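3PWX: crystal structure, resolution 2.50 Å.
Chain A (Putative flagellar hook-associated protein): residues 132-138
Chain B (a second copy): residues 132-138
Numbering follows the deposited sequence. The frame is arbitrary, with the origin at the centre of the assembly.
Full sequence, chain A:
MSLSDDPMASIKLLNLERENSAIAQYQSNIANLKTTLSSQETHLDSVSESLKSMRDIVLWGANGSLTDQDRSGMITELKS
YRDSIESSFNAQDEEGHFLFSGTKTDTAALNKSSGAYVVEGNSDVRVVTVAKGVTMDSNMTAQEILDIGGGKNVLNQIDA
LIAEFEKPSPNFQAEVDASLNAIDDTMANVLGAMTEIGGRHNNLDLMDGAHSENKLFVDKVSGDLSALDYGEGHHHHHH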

# COMPACT_ATOMS: atom_id res chain seq x y z
N LYS A 132 1.72 -8.86 -6.08
CA LYS A 132 2.75 -8.30 -6.92
C LYS A 132 2.52 -6.82 -7.11
O LYS A 132 1.53 -6.43 -7.71
CB LYS A 132 2.77 -8.99 -8.27
CG LYS A 132 4.06 -8.64 -9.10
CD LYS A 132 5.35 -8.78 -8.21
CE LYS A 132 6.65 -9.01 -9.04
NZ LYS A 132 7.49 -7.75 -9.03
N GLY A 133 3.46 -6.02 -6.64
CA GLY A 133 3.37 -4.56 -6.77
C GLY A 133 2.26 -3.82 -5.98
O GLY A 133 1.89 -2.69 -6.35
N VAL A 134 1.75 -4.43 -4.90
CA VAL A 134 0.73 -3.84 -4.11
C VAL A 134 1.12 -3.85 -2.63
O VAL A 134 1.34 -4.92 -2.07
CB VAL A 134 -0.63 -4.61 -4.28
CG1 VAL A 134 -1.77 -3.93 -3.43
CG2 VAL A 134 -0.99 -4.80 -5.78
N THR A 135 1.14 -2.69 -1.98
CA THR A 135 1.44 -2.67 -0.57
C THR A 135 0.28 -2.16 0.24
O THR A 135 -0.54 -1.34 -0.21
CB THR A 135 2.63 -1.78 -0.23
OG1 THR A 135 2.22 -0.43 -0.41
CG2 THR A 135 3.83 -2.11 -1.12
N MSE A 136 0.17 -2.67 1.45
CA MSE A 136 -0.92 -2.20 2.33
C MSE A 136 -0.26 -1.62 3.58
O MSE A 136 0.74 -2.20 4.07
CB MSE A 136 -1.82 -3.36 2.70
CG MSE A 136 -2.56 -3.16 3.99
SE MSE A 136 -4.21 -2.09 3.62
CE MSE A 136 -4.67 -3.26 2.05
N ASP A 137 -0.72 -0.46 4.05
CA ASP A 137 -0.14 0.16 5.26
C ASP A 137 -0.55 -0.66 6.45
O ASP A 137 -1.68 -1.08 6.55
CB ASP A 137 -0.57 1.63 5.41
CG ASP A 137 -0.09 2.51 4.21
OD1 ASP A 137 0.88 2.15 3.45
OD2 ASP A 137 -0.70 3.60 4.04
N SER A 138 0.36 -0.89 7.38
CA SER A 138 0.17 -1.89 8.43
C SER A 138 0.27 -1.32 9.82
O SER A 138 -0.00 -2.04 10.81
CB SER A 138 1.21 -3.01 8.24
OG SER A 138 2.53 -2.51 8.42
N LYS B 132 -7.37 3.68 0.58
CA LYS B 132 -6.78 4.17 1.81
C LYS B 132 -5.78 3.11 2.28
O LYS B 132 -6.17 1.96 2.52
CB LYS B 132 -7.88 4.55 2.86
CG LYS B 132 -7.41 5.29 4.16
CD LYS B 132 -5.96 5.93 4.02
CE LYS B 132 -5.43 6.63 5.33
NZ LYS B 132 -3.90 6.65 5.46
N GLY B 133 -4.50 3.50 2.33
CA GLY B 133 -3.47 2.64 2.86
C GLY B 133 -2.92 1.67 1.85
O GLY B 133 -1.98 0.96 2.16
N VAL B 134 -3.43 1.70 0.61
CA VAL B 134 -3.08 0.72 -0.42
C VAL B 134 -2.41 1.41 -1.58
O VAL B 134 -3.03 2.28 -2.19
CB VAL B 134 -4.34 0.07 -1.06
CG1 VAL B 134 -3.93 -1.03 -2.09
CG2 VAL B 134 -5.23 -0.49 -0.06
N THR B 135 -1.18 1.01 -1.93
CA THR B 135 -0.50 1.67 -3.02
C THR B 135 -0.13 0.66 -4.09
O THR B 135 0.14 -0.49 -3.80
CB THR B 135 0.72 2.51 -2.59
OG1 THR B 135 1.93 1.84 -2.94
CG2 THR B 135 0.75 2.90 -1.15
N MSE B 136 -0.15 1.07 -5.35
CA MSE B 136 0.19 0.14 -6.39
C MSE B 136 1.28 0.68 -7.28
O MSE B 136 1.32 1.88 -7.54
CB MSE B 136 -1.03 -0.22 -7.19
CG MSE B 136 -2.01 -1.07 -6.40
SE MSE B 136 -3.35 -2.03 -7.58
CE MSE B 136 -4.56 -2.75 -6.19
N ASP B 137 2.19 -0.20 -7.72
CA ASP B 137 3.34 0.18 -8.58
C ASP B 137 2.89 0.39 -10.01
O ASP B 137 2.22 -0.50 -10.55
CB ASP B 137 4.32 -0.96 -8.73
CG ASP B 137 4.96 -1.38 -7.45
OD1 ASP B 137 4.81 -0.72 -6.39
OD2 ASP B 137 5.70 -2.39 -7.58
N SER B 138 3.35 1.45 -10.68
CA SER B 138 2.79 1.83 -12.00
C SER B 138 3.56 1.46 -13.24
O SER B 138 3.00 1.52 -14.36
CB SER B 138 2.34 3.31 -12.06
OG SER B 138 3.18 4.21 -11.33

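Residues 134-137 of each copy form a strand, and the two strands pair antiparallel about Thr A135 and Thr B135, which face each other as a hydrogen-bonded pair. Each threonine satisfies the other's backbone: Thr A135 N donates to Thr B135 O at 3.0 Å, and Thr B135 N to Thr A135 O at 3.0 Å. Two further bonds close the ladder. Asp B137 N reaches Gly A133 O at 2.9 Å, and Asp A137 N reaches Gly B133 O at 2.7 Å, the latter more bent, with an angle of 147° at the hydrogen. These four acceptors also receive CA-H contacts; Met B136 CA, for instance, lies 3.3 Å from Gly A133 O.

The threonine side chains share one face, where Thr A135 OG1 and Thr B135 OG1 make a weak hydrogen bond at 3.4 Å. A beta-branched residue suits the extended backbone, and its hydroxyl suits this partly exposed site. The other face is buried and apolar: Val A134 CG1 meets Val B134 CG1 at 3.9 Å, and the selenomethionine Met A136 packs its CE 3.5 Å from Val B134 CG2.

Both glycines have positive phi, which favours glycine. At Gly A133, moreover, a CB would sit only 3.2 Å from Asp B137 OD2. Asp A137 OD1, 3.4 Å from Gly B133 O, gains no bond there, since both atoms are acceptors.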